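PDB 6TWL: N-acetyl-L-2,4-diaminobutyric acid deacetylase from Ruegeria pomeroyi, which probably removes the acetyl group from N-acetyl-L-2,4-diaminobutyric acid as a zinc-dependent hydrolase in the breakdown of ectoine. Local coordinates for residues T41-G46 / A73-E78; V66-L71 / L84-A89; M252-C257 / A301-L306; G265-M270 / I308-P313. All coordinates share one frame; numbering follows the deposited sequence.

Contact 1: T41-G46 / A73-E78; sequences TVIKNG and ATTSAE
Ile-43 and Asn-45, two residues apart on strand 36-45, rest on Thr-75 and Ala-77 in the connection that carries the chain from helix 63-74 back to strand 82-87, the helix-to-strand connection of a beta-alpha-beta unit in the catalytic domain. The closest approach is made by the tip of Ile-43, whose CD1 lies 3.0 Å from Thr-75 OG1, a tight meeting of methyl and hydroxyl in which the two side chains cross at about a right angle. The two branches of Ile-43 divide the work. CG1, beside the backbone N (chi1 -57°), carries CD1 to Thr-75, while CG2 lies alongside the backbone further on, 3.9 Å from Ser-76 O and 4.1 Å from Ala-77 CA. The methyl of Ala-77 in turn meets the stem of Asn-45, CB to CB at 4.2 Å.

Thr-75, the first residue to leave the helical conformation, starts the extended run that brings Ala-77 against the strand at Asn-45. Beyond this shell, Ser-76 OG is hydrogen-bonded to Asp-79 OD1 within the same loop, and Val-80 also packs on Ile-43. Strand 36-45 is itself held by backbone bonds to strand 82-87, Ile-43 pairing with Leu-84 and Asn-45 with Gly-82. The amide of Asn-45 reaches past the contact to hydrogen-bond Val-80 O, thereby tying the strand end to the loop. Asn-45 ND2 also passes 3.1 Å from Ala-77 O, but at an angle too poor for a hydrogen bond.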
loop_
_atom_site.group_PDB
_atom_site.type_symbol
_atom_site.label_atom_id
_atom_site.label_comp_id
_atom_site.label_asym_id
_atom_site.label_seq_id
_atom_site.Cartn_x
_atom_site.Cartn_y
_atom_site.Cartn_z
ATOM N N THR A 41 -2.521 15.434 7.717
ATOM C CA THR A 41 -3.659 16.319 7.543
ATOM C C THR A 41 -4.893 15.641 8.121
ATOM O O THR A 41 -5.108 14.442 7.913
ATOM C CB THR A 41 -3.879 16.657 6.062
ATOM O OG1 THR A 41 -2.821 17.509 5.600
ATOM C CG2 THR A 41 -5.215 17.358 5.858
ATOM N N VAL A 42 -5.687 16.399 8.870
ATOM C CA VAL A 42 -6.968 15.928 9.377
ATOM C C VAL A 42 -8.054 16.847 8.842
ATOM O O VAL A 42 -7.964 18.072 8.981
ATOM C CB VAL A 42 -7.000 15.876 10.915
ATOM C CG1 VAL A 42 -8.389 15.483 11.399
ATOM C CG2 VAL A 42 -5.961 14.894 11.433
ATOM N N ILE A 43 -9.068 16.254 8.218
ATOM C CA ILE A 43 -10.232 16.973 7.722
ATOM C C ILE A 43 -11.450 16.317 8.351
ATOM O O ILE A 43 -11.760 15.156 8.055
ATOM C CB ILE A 43 -10.315 16.945 6.191
ATOM C CG1 ILE A 43 -9.034 17.522 5.593
ATOM C CG2 ILE A 43 -11.535 17.713 5.702
ATOM C CD1 ILE A 43 -8.979 17.425 4.107
ATOM N N LYS A 44 -12.132 17.045 9.229
ATOM C CA LYS A 44 -13.323 16.540 9.891
ATOM C C LYS A 44 -14.456 17.539 9.718
ATOM O O LYS A 44 -14.235 18.754 9.717
ATOM C CB LYS A 44 -13.080 16.273 11.382
ATOM C CG LYS A 44 -14.331 15.819 12.129
ATOM C CD LYS A 44 -14.147 15.824 13.633
ATOM C CE LYS A 44 -15.207 14.965 14.312
ATOM N NZ LYS A 44 -14.840 13.517 14.315
ATOM N N ASN A 45 -15.668 17.014 9.564
ATOM C CA ASN A 45 -16.855 17.835 9.398
ATOM C C ASN A 45 -18.075 16.972 9.672
ATOM O O ASN A 45 -18.086 15.786 9.332
ATOM C CB ASN A 45 -16.926 18.428 7.987
ATOM C CG ASN A 45 -18.031 19.448 7.841
ATOM O OD1 ASN A 45 -18.135 20.387 8.629
ATOM N ND2 ASN A 45 -18.870 19.269 6.826
ATOM N N GLY A 46 -19.089 17.571 10.290
ATOM C CA GLY A 46 -20.326 16.881 10.590
ATOM C C GLY A 46 -20.089 15.581 11.327
ATOM O O GLY A 46 -19.187 15.455 12.163
ATOM N N ALA A 73 -4.710 18.441 -0.007
ATOM C CA ALA A 73 -4.639 19.842 -0.398
ATOM C C ALA A 73 -5.915 20.354 -1.054
ATOM O O ALA A 73 -6.178 21.561 -1.008
ATOM C CB ALA A 73 -3.457 20.067 -1.349
ATOM N N THR A 74 -6.719 19.477 -1.653
ATOM C CA THR A 74 -7.831 19.901 -2.494
ATOM C C THR A 74 -9.204 19.577 -1.919
ATOM O O THR A 74 -10.212 19.857 -2.575
ATOM C CB THR A 74 -7.706 19.272 -3.886
ATOM O OG1 THR A 74 -7.841 17.849 -3.785
ATOM C CG2 THR A 74 -6.353 19.612 -4.506
ATOM N N THR A 75 -9.280 19.003 -0.723
ATOM C CA THR A 75 -10.553 18.617 -0.128
ATOM C C THR A 75 -10.921 19.588 0.985
ATOM O O THR A 75 -10.142 19.794 1.921
ATOM C CB THR A 75 -10.492 17.186 0.402
ATOM O OG1 THR A 75 -9.263 16.994 1.109
ATOM C CG2 THR A 75 -10.553 16.209 -0.751
ATOM N N SER A 76 -12.106 20.180 0.878
ATOM C CA SER A 76 -12.593 21.102 1.888
ATOM C C SER A 76 -13.400 20.354 2.946
ATOM O O SER A 76 -13.758 19.184 2.789
ATOM C CB SER A 76 -13.436 22.207 1.247
ATOM O OG SER A 76 -14.616 21.691 0.662
ATOM N N ALA A 77 -13.674 21.052 4.049
ATOM C CA ALA A 77 -14.462 20.464 5.127
ATOM C C ALA A 77 -15.883 20.167 4.667
ATOM O O ALA A 77 -16.413 19.079 4.917
ATOM C CB ALA A 77 -14.471 21.396 6.339
ATOM N N GLU A 78 -16.512 21.127 3.982
ATOM C CA GLU A 78 -17.863 20.942 3.458
ATOM C C GLU A 78 -18.001 19.658 2.647
ATOM O O GLU A 78 -19.117 19.151 2.491
ATOM C CB GLU A 78 -18.256 22.153 2.599
ATOM C CG GLU A 78 -19.701 22.149 2.106
ATOM C CD GLU A 78 -20.073 23.418 1.359
ATOM O OE1 GLU A 78 -19.161 24.201 1.018
ATOM O OE2 GLU A 78 -21.278 23.630 1.105
#

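Contact 2: V66-L71 / L84-A89; sequences VALHEL and LIIVPA
Leu-68 on helix 66-71 comes nearest to Pro-88, their CA atoms 5.3 Å apart, where the helix passes strand 84-87 at an axis distance of 8.8 Å and an angle of 133° between chain directions. Helix and strand belong to the beta-alpha-beta unit formed by strand 50-54, helix 63-74 and strand 82-87, and the contact forms part of the apolar layer between the helix and the sheet.

Ile-86 sits between two turns of the helix and serves both with different branches. Its CG2 packs 3.9 Å from Leu-68 CB; its CD1 lies 3.7 Å from Leu-71 CD2. The split follows from chi1 (-57°), which sets CG2 anti to the backbone N and CG1 beside it. An alanine in place of Ile-86 would probably open a gap between strand and helix, taking from Leu-68 CB and Leu-71 CD2 the methyls they pack on.

Leu-71 CD2 also meets Leu-84 CD1, at 4.3 Å. Outside the pair, Leu-53 of strand 50-54 touches both Leu-71 and Ile-86, and Leu-228 of helix 218-234 packs on Leu-68, so the layer is continuous with the surrounding core. At the outer margin His-69 ND1, hydrogen-bonded to Pro-65 O, turns its imidazole across Pro-88, with ND1 3.8 Å from Pro-88 CB.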
loop_
_atom_site.group_PDB
_atom_site.type_symbol
_atom_site.label_atom_id
_atom_site.label_comp_id
_atom_site.label_asym_id
_atom_site.label_seq_id
_atom_site.Cartn_x
_atom_site.Cartn_y
_atom_site.Cartn_z
ATOM N N VAL A 66 1.392 10.792 -4.003
ATOM C CA VAL A 66 0.799 11.805 -4.874
ATOM C C VAL A 66 -0.689 11.947 -4.583
ATOM O O VAL A 66 -1.191 13.055 -4.358
ATOM C CB VAL A 66 1.052 11.466 -6.353
ATOM C CG1 VAL A 66 0.161 12.316 -7.247
ATOM C CG2 VAL A 66 2.514 11.677 -6.702
ATOM N N ALA A 67 -1.415 10.826 -4.588
ATOM C CA ALA A 67 -2.852 10.863 -4.331
ATOM C C ALA A 67 -3.167 11.501 -2.986
ATOM O O ALA A 67 -4.104 12.301 -2.872
ATOM C CB ALA A 67 -3.432 9.450 -4.398
ATOM N N LEU A 68 -2.390 11.169 -1.955
ATOM C CA LEU A 68 -2.679 11.687 -0.623
ATOM C C LEU A 68 -2.277 13.148 -0.474
ATOM O O LEU A 68 -2.916 13.884 0.284
ATOM C CB LEU A 68 -1.989 10.829 0.435
ATOM C CG LEU A 68 -2.549 9.412 0.573
ATOM C CD1 LEU A 68 -1.943 8.718 1.771
ATOM C CD2 LEU A 68 -4.066 9.428 0.684
ATOM N N HIS A 69 -1.228 13.586 -1.175
ATOM C CA HIS A 69 -0.925 15.014 -1.226
ATOM C C HIS A 69 -2.071 15.783 -1.874
ATOM O O HIS A 69 -2.466 16.853 -1.396
ATOM C CB HIS A 69 0.379 15.253 -1.992
ATOM C CG HIS A 69 1.602 15.257 -1.127
ATOM N ND1 HIS A 69 2.244 14.100 -0.742
ATOM C CD2 HIS A 69 2.303 16.277 -0.579
ATOM C CE1 HIS A 69 3.287 14.407 0.009
ATOM N NE2 HIS A 69 3.345 15.721 0.124
ATOM N N GLU A 70 -2.615 15.246 -2.970
ATOM C CA GLU A 70 -3.715 15.904 -3.668
ATOM C C GLU A 70 -4.966 15.953 -2.799
ATOM O O GLU A 70 -5.596 17.008 -2.651
ATOM C CB GLU A 70 -4.012 15.178 -4.983
ATOM C CG GLU A 70 -3.089 15.568 -6.119
ATOM C CD GLU A 70 -3.831 15.952 -7.384
ATOM O OE1 GLU A 70 -3.165 16.247 -8.401
ATOM O OE2 GLU A 70 -5.078 15.948 -7.365
ATOM N N LEU A 71 -5.351 14.808 -2.230
ATOM C CA LEU A 71 -6.533 14.763 -1.375
ATOM C C LEU A 71 -6.401 15.735 -0.211
ATOM O O LEU A 71 -7.338 16.476 0.106
ATOM C CB LEU A 71 -6.754 13.339 -0.861
ATOM C CG LEU A 71 -8.026 13.115 -0.038
ATOM C CD1 LEU A 71 -9.230 12.961 -0.949
ATOM C CD2 LEU A 71 -7.886 11.908 0.875
ATOM N N LEU A 84 -11.227 12.389 7.928
ATOM C CA LEU A 84 -10.088 11.825 7.216
ATOM C C LEU A 84 -8.814 12.125 7.994
ATOM O O LEU A 84 -8.562 13.279 8.354
ATOM C CB LEU A 84 -9.970 12.404 5.805
ATOM C CG LEU A 84 -11.119 12.254 4.813
ATOM C CD1 LEU A 84 -10.920 13.223 3.658
ATOM C CD2 LEU A 84 -11.191 10.828 4.315
ATOM N N ILE A 85 -8.017 11.094 8.249
ATOM C CA ILE A 85 -6.681 11.254 8.812
ATOM C C ILE A 85 -5.700 10.795 7.744
ATOM O O ILE A 85 -5.626 9.602 7.424
ATOM C CB ILE A 85 -6.502 10.475 10.121
ATOM C CG1 ILE A 85 -7.616 10.837 11.105
ATOM C CG2 ILE A 85 -5.144 10.779 10.737
ATOM C CD1 ILE A 85 -7.563 10.064 12.407
ATOM N N ILE A 86 -4.955 11.743 7.184
ATOM C CA ILE A 86 -4.130 11.514 6.004
ATOM C C ILE A 86 -2.669 11.588 6.414
ATOM O O ILE A 86 -2.195 12.636 6.874
ATOM C CB ILE A 86 -4.444 12.526 4.894
ATOM C CG1 ILE A 86 -5.930 12.469 4.536
ATOM C CG2 ILE A 86 -3.585 12.259 3.667
ATOM C CD1 ILE A 86 -6.416 13.669 3.759
ATOM N N VAL A 87 -1.959 10.477 6.248
ATOM C CA VAL A 87 -0.524 10.398 6.503
ATOM C C VAL A 87 0.153 10.069 5.178
ATOM O O VAL A 87 0.343 8.886 4.860
ATOM C CB VAL A 87 -0.201 9.346 7.576
ATOM C CG1 VAL A 87 1.267 9.420 7.978
ATOM C CG2 VAL A 87 -1.104 9.530 8.787
ATOM N N PRO A 88 0.530 11.070 4.377
ATOM C CA PRO A 88 1.068 10.773 3.039
ATOM C C PRO A 88 2.358 9.979 3.074
ATOM O O PRO A 88 2.616 9.191 2.157
ATOM C CB PRO A 88 1.290 12.166 2.431
ATOM C CG PRO A 88 0.454 13.096 3.252
ATOM C CD PRO A 88 0.455 12.519 4.633
ATOM N N ALA A 89 3.180 10.166 4.100
ATOM C CA ALA A 89 4.455 9.475 4.214
ATOM C C ALA A 89 4.499 8.738 5.543
ATOM O O ALA A 89 4.301 9.343 6.602
ATOM C CB ALA A 89 5.625 10.452 4.097
#

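Contact 3: M252-C257 / A301-L306; sequences MPDDDC and ARRAGL
Asp-256 receives two consecutive arginines, Arg-302 by charge and Arg-303 by packing of its aliphatic chain, where the loop between strands 248-251 and 258-260 meets the residues leading into strand 305-311. The loop is shaped by an Asx turn: Asp-254 OD1 accepts from Asp-256 N at 3.2 Å, and the turn leads into a short 3-10 segment, 255-257.

The ionic part is a salt bridge at the surface made through one nitrogen. Arg-302 NE gives its hydrogen to Asp-256 OD1 at 2.8 Å and 170°, almost straight. The oxygen lies nearly in the guanidinium plane, yet the donor stands well above the carboxylate, and the two planes are 55° apart, so this is not the coplanar two-pronged pair. A second opposite charge is merely near: Asp-254 OD2 is 4.0 Å from Arg-303 NH1, beyond salt-bridge range, where it probably gives modest electrostatic support.

The van der Waals part belongs to Arg-303, whose aliphatic chain runs over the 3-10 segment. Its CG lies 3.4 Å from Asp-256 CB and 3.3 Å from Asp-256 O, and its CD faces the thiol of Cys-257. A bend in the chain at chi3 (43°) turns the guanidinium along the start of the loop. Val-327, near the end of the chain, touches Pro-253, Cys-257 and Arg-303 alike, and the backbone of Cys-257 is bonded to Val-325. On one face of the Arg-303 guanidinium, toward its rim, sits Pro-253 CG, 3.9 Å from NH2.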
loop_
_atom_site.group_PDB
_atom_site.type_symbol
_atom_site.label_atom_id
_atom_site.label_comp_id
_atom_site.label_asym_id
_atom_site.label_seq_id
_atom_site.Cartn_x
_atom_site.Cartn_y
_atom_site.Cartn_z
ATOM N N MET A 252 -3.766 -15.341 -5.674
ATOM C CA MET A 252 -2.436 -15.943 -5.616
ATOM C C MET A 252 -2.509 -17.078 -4.602
ATOM O O MET A 252 -2.104 -16.919 -3.441
ATOM C CB MET A 252 -1.368 -14.920 -5.236
ATOM C CG MET A 252 -1.004 -13.942 -6.341
ATOM S SD MET A 252 -0.433 -12.383 -5.646
ATOM C CE MET A 252 0.552 -12.984 -4.281
ATOM N N PRO A 253 -3.016 -18.245 -5.008
ATOM C CA PRO A 253 -3.339 -19.304 -4.046
ATOM C C PRO A 253 -2.189 -20.222 -3.670
ATOM O O PRO A 253 -2.356 -21.041 -2.755
ATOM C CB PRO A 253 -4.422 -20.096 -4.791
ATOM C CG PRO A 253 -4.024 -19.975 -6.230
ATOM C CD PRO A 253 -3.379 -18.617 -6.386
ATOM N N ASP A 254 -1.039 -20.110 -4.328
ATOM C CA ASP A 254 0.003 -21.116 -4.211
ATOM C C ASP A 254 1.361 -20.443 -4.341
ATOM O O ASP A 254 1.486 -19.363 -4.923
ATOM C CB ASP A 254 -0.171 -22.198 -5.288
ATOM C CG ASP A 254 0.366 -23.549 -4.862
ATOM O OD1 ASP A 254 1.577 -23.650 -4.578
ATOM O OD2 ASP A 254 -0.427 -24.513 -4.822
ATOM N N ASP A 255 2.387 -21.095 -3.787
ATOM C CA ASP A 255 3.750 -20.640 -4.032
ATOM C C ASP A 255 4.166 -20.844 -5.480
ATOM O O ASP A 255 5.184 -20.286 -5.903
ATOM C CB ASP A 255 4.729 -21.358 -3.102
ATOM C CG ASP A 255 5.081 -20.531 -1.882
ATOM O OD1 ASP A 255 4.360 -19.551 -1.603
ATOM O OD2 ASP A 255 6.081 -20.856 -1.206
ATOM N N ASP A 256 3.400 -21.629 -6.239
ATOM C CA ASP A 256 3.581 -21.819 -7.670
ATOM C C ASP A 256 3.233 -20.575 -8.482
ATOM O O ASP A 256 3.385 -20.596 -9.709
ATOM C CB ASP A 256 2.730 -23.001 -8.135
ATOM C CG ASP A 256 3.461 -24.321 -8.063
ATOM O OD1 ASP A 256 4.698 -24.319 -7.893
ATOM O OD2 ASP A 256 2.790 -25.368 -8.183
ATOM N N CYS A 257 2.759 -19.506 -7.840
ATOM C CA CYS A 257 2.551 -18.230 -8.510
ATOM C C CYS A 257 3.835 -17.423 -8.625
ATOM O O CYS A 257 3.872 -16.446 -9.380
ATOM C CB CYS A 257 1.504 -17.405 -7.757
ATOM S SG CYS A 257 -0.201 -18.012 -7.894
ATOM N N ALA A 301 6.695 -20.228 -16.507
ATOM C CA ALA A 301 5.557 -20.133 -15.604
ATOM C C ALA A 301 5.206 -21.503 -15.037
ATOM O O ALA A 301 5.161 -22.499 -15.767
ATOM C CB ALA A 301 4.352 -19.540 -16.333
ATOM N N ARG A 302 4.959 -21.551 -13.730
ATOM C CA ARG A 302 4.534 -22.775 -13.067
ATOM C C ARG A 302 3.020 -22.884 -12.933
ATOM O O ARG A 302 2.525 -23.956 -12.565
ATOM C CB ARG A 302 5.184 -22.879 -11.680
ATOM C CG ARG A 302 6.706 -22.905 -11.720
ATOM C CD ARG A 302 7.302 -23.129 -10.338
ATOM N NE ARG A 302 6.833 -24.370 -9.723
ATOM C CZ ARG A 302 7.257 -25.585 -10.061
ATOM N NH1 ARG A 302 8.169 -25.737 -11.013
ATOM N NH2 ARG A 302 6.769 -26.652 -9.443
ATOM N N ARG A 303 2.282 -21.811 -13.217
ATOM C CA ARG A 303 0.826 -21.827 -13.211
ATOM C C ARG A 303 0.308 -20.917 -14.311
ATOM O O ARG A 303 0.951 -19.928 -14.674
ATOM C CB ARG A 303 0.233 -21.363 -11.877
ATOM C CG ARG A 303 0.654 -22.165 -10.682
ATOM C CD ARG A 303 -0.183 -21.807 -9.472
ATOM N NE ARG A 303 -1.595 -21.685 -9.805
ATOM C CZ ARG A 303 -2.567 -22.283 -9.127
ATOM N NH1 ARG A 303 -2.274 -23.043 -8.081
ATOM N NH2 ARG A 303 -3.830 -22.123 -9.494
ATOM N N ALA A 304 -0.873 -21.249 -14.822
ATOM C CA ALA A 304 -1.519 -20.419 -15.824
ATOM C C ALA A 304 -2.275 -19.271 -15.164
ATOM O O ALA A 304 -2.819 -19.405 -14.064
ATOM C CB ALA A 304 -2.471 -21.250 -16.683
ATOM N N GLY A 305 -2.307 -18.139 -15.853
ATOM C CA GLY A 305 -2.951 -16.941 -15.337
ATOM C C GLY A 305 -2.422 -15.704 -16.048
ATOM O O GLY A 305 -2.097 -15.747 -17.235
ATOM N N LEU A 306 -2.344 -14.611 -15.292
ATOM C CA LEU A 306 -1.888 -13.325 -15.800
ATOM C C LEU A 306 -0.623 -12.905 -15.067
ATOM O O LEU A 306 -0.546 -13.012 -13.839
ATOM C CB LEU A 306 -2.962 -12.245 -15.620
ATOM C CG LEU A 306 -4.305 -12.437 -16.323
ATOM C CD1 LEU A 306 -5.172 -11.201 -16.156
ATOM C CD2 LEU A 306 -4.105 -12.746 -17.789
#

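Contact 4: G265-M270 / I308-P313; sequences GLFEMM and ISRHFP
Phe-267 and His-311 form a T-shaped (edge-to-face) aromatic pair, the imidazole edge directed at the phenyl face with centroids 5.1 Å apart and planes at 74°. The face that receives it also takes a CH-pi contact from His-311 CB, 4.1 Å from the ring centroid. With CG anti to the backbone N (chi1 -178°), Phe-267 extends away from its own strand to reach this position. Leucine in place of Phe-267 would probably forfeit both aromatic contacts and leave His-311 without the ring against which its edge lies.

Sulfur and aliphatic contacts follow. Met-269 SD lies 3.4 Å from Arg-310 CB, while Met-269 CB stands over the centre of the guanidinium face. A bend at chi3 brings NE and NH2 of Arg-310 round to His-311 O.

The polar bonds do not cross the contact: two lie within segment 308-313 and one leads out to Leu-315. Arg-310 NE and NH2 both give weak hydrogen bonds to His-311 O, each at 2.8 Å, and NH2 then comes to the edge of the Phe-267 ring, 3.8 Å from CE2. His-311 NE2 is hydrogen-bonded to Leu-315 O, which probably helps fix the rotation of the imidazole.

No hydrogen bond joins the two strands, which belong to different antiparallel sheets and run at 152° to each other; Val-322 and Ala-323 of strand 321-326 extend the same interface. The chemistry therefore implies a junction of sheets held by dispersion and aromatic contact, with the guanidinium set between Met-269 and the edge of Phe-267, its charge probably softened by His-311 O.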
loop_
_atom_site.group_PDB
_atom_site.type_symbol
_atom_site.label_atom_id
_atom_site.label_comp_id
_atom_site.label_asym_id
_atom_site.label_seq_id
_atom_site.Cartn_x
_atom_site.Cartn_y
_atom_site.Cartn_z
ATOM N N GLY A 265 22.453 -11.837 -13.789
ATOM C CA GLY A 265 22.711 -11.559 -15.186
ATOM C C GLY A 265 21.862 -10.409 -15.690
ATOM O O GLY A 265 21.147 -9.750 -14.929
ATOM N N LEU A 266 21.968 -10.179 -16.996
ATOM C CA LEU A 266 21.138 -9.195 -17.676
ATOM C C LEU A 266 19.755 -9.790 -17.913
ATOM O O LEU A 266 19.628 -10.914 -18.409
ATOM C CB LEU A 266 21.802 -8.769 -18.988
ATOM C CG LEU A 266 21.071 -7.854 -19.971
ATOM C CD1 LEU A 266 21.115 -6.411 -19.498
ATOM C CD2 LEU A 266 21.719 -7.966 -21.345
ATOM N N PHE A 267 18.719 -9.043 -17.546
ATOM C CA PHE A 267 17.370 -9.577 -17.415
ATOM C C PHE A 267 16.535 -9.191 -18.631
ATOM O O PHE A 267 16.353 -8.000 -18.910
ATOM C CB PHE A 267 16.731 -9.061 -16.126
ATOM C CG PHE A 267 15.352 -9.590 -15.870
ATOM C CD1 PHE A 267 15.161 -10.898 -15.455
ATOM C CD2 PHE A 267 14.247 -8.773 -16.031
ATOM C CE1 PHE A 267 13.892 -11.382 -15.212
ATOM C CE2 PHE A 267 12.973 -9.250 -15.793
ATOM C CZ PHE A 267 12.794 -10.557 -15.380
ATOM N N GLU A 268 16.021 -10.194 -19.343
ATOM C CA GLU A 268 15.175 -9.986 -20.519
ATOM C C GLU A 268 13.816 -10.628 -20.268
ATOM O O GLU A 268 13.676 -11.854 -20.328
ATOM C CB GLU A 268 15.806 -10.558 -21.784
ATOM C CG GLU A 268 14.851 -10.542 -22.972
ATOM C CD GLU A 268 15.434 -11.185 -24.211
ATOM O OE1 GLU A 268 16.460 -11.890 -24.096
ATOM O OE2 GLU A 268 14.860 -10.986 -25.302
ATOM N N MET A 269 12.815 -9.802 -19.991
ATOM C CA MET A 269 11.462 -10.310 -19.820
ATOM C C MET A 269 10.827 -10.588 -21.174
ATOM O O MET A 269 10.934 -9.777 -22.096
ATOM C CB MET A 269 10.618 -9.318 -19.038
ATOM C CG MET A 269 9.171 -9.730 -18.969
ATOM S SD MET A 269 8.559 -9.536 -17.299
ATOM C CE MET A 269 8.861 -11.152 -16.589
ATOM N N MET A 270 10.150 -11.730 -21.291
ATOM C CA MET A 270 9.556 -12.126 -22.559
ATOM C C MET A 270 8.059 -11.835 -22.662
ATOM O O MET A 270 7.521 -11.902 -23.772
ATOM C CB MET A 270 9.819 -13.623 -22.811
ATOM C CG MET A 270 11.293 -14.048 -22.713
ATOM S SD MET A 270 12.388 -13.140 -23.821
ATOM C CE MET A 270 11.702 -13.594 -25.412
ATOM N N ILE A 308 1.239 -10.528 -13.187
ATOM C CA ILE A 308 0.820 -9.369 -12.407
ATOM C C ILE A 308 1.991 -8.624 -11.790
ATOM O O ILE A 308 1.796 -7.507 -11.281
ATOM C CB ILE A 308 -0.190 -9.767 -11.311
ATOM C CG1 ILE A 308 0.422 -10.812 -10.377
ATOM C CG2 ILE A 308 -1.456 -10.313 -11.941
ATOM C CD1 ILE A 308 -0.215 -10.851 -9.004
ATOM N N SER A 309 3.192 -9.195 -11.817
ATOM C CA SER A 309 4.377 -8.544 -11.283
ATOM C C SER A 309 5.597 -9.053 -12.034
ATOM O O SER A 309 5.606 -10.180 -12.536
ATOM C CB SER A 309 4.540 -8.802 -9.783
ATOM O OG SER A 309 5.493 -7.916 -9.222
ATOM N N ARG A 310 6.625 -8.211 -12.104
ATOM C CA ARG A 310 7.848 -8.567 -12.808
ATOM C C ARG A 310 9.024 -7.824 -12.195
ATOM O O ARG A 310 8.874 -6.713 -11.679
ATOM C CB ARG A 310 7.755 -8.244 -14.304
ATOM C CG ARG A 310 7.388 -6.798 -14.612
ATOM C CD ARG A 310 7.978 -6.335 -15.938
ATOM N NE ARG A 310 9.435 -6.421 -15.954
ATOM C CZ ARG A 310 10.215 -5.750 -16.797
ATOM N NH1 ARG A 310 9.679 -4.937 -17.697
ATOM N NH2 ARG A 310 11.532 -5.889 -16.737
ATOM N N HIS A 311 10.196 -8.456 -12.248
ATOM C CA HIS A 311 11.434 -7.761 -11.925
ATOM C C HIS A 311 11.602 -6.557 -12.842
ATOM O O HIS A 311 11.491 -6.668 -14.066
ATOM C CB HIS A 311 12.624 -8.710 -12.073
ATOM C CG HIS A 311 13.933 -8.114 -11.661
ATOM N ND1 HIS A 311 14.316 -7.996 -10.342
ATOM C CD2 HIS A 311 14.956 -7.615 -12.395
ATOM C CE1 HIS A 311 15.515 -7.445 -10.281
ATOM N NE2 HIS A 311 15.926 -7.204 -11.514
ATOM N N PHE A 312 11.814 -5.386 -12.239
ATOM C CA PHE A 312 11.938 -4.156 -13.016
ATOM C C PHE A 312 13.341 -3.862 -13.561
ATOM O O PHE A 312 13.465 -3.579 -14.757
ATOM C CB PHE A 312 11.437 -2.973 -12.188
ATOM C CG PHE A 312 11.286 -1.709 -12.976
ATOM C CD1 PHE A 312 10.254 -1.577 -13.891
ATOM C CD2 PHE A 312 12.170 -0.660 -12.809
ATOM C CE1 PHE A 312 10.106 -0.419 -14.626
ATOM C CE2 PHE A 312 12.029 0.505 -13.540
ATOM C CZ PHE A 312 10.993 0.626 -14.450
ATOM N N PRO A 313 14.417 -3.911 -12.764
ATOM C CA PRO A 313 15.709 -3.409 -13.258
ATOM C C PRO A 313 16.314 -4.312 -14.326
ATOM O O PRO A 313 15.915 -5.460 -14.528
ATOM C CB PRO A 313 16.594 -3.365 -12.005
ATOM C CG PRO A 313 15.658 -3.428 -10.857
ATOM C CD PRO A 313 14.500 -4.251 -11.332
#

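Overall arrangement
The four contacts fall into two pairs on opposite sides of the chain's centre. Contacts 1 and 2 have centres 12 Å apart and share helix 63-74 and the large mixed sheet, where strands 36-45 and 82-87 are neighbours; Thr-41 O and Ile-86 N, 2.8 Å apart, link them directly. Contacts 3 and 4, centres 17 Å apart, share strand 305-311 in the later beta-rich part, touching through Met-252 and Ile-308. Within each pair the segments alternate along the chain, and the first pair closes before the second opens. With 31 to 43 Å between contact centres of different pairs, one pair lies in the catalytic domain with the zinc ligands, the other in the C-terminal sheets.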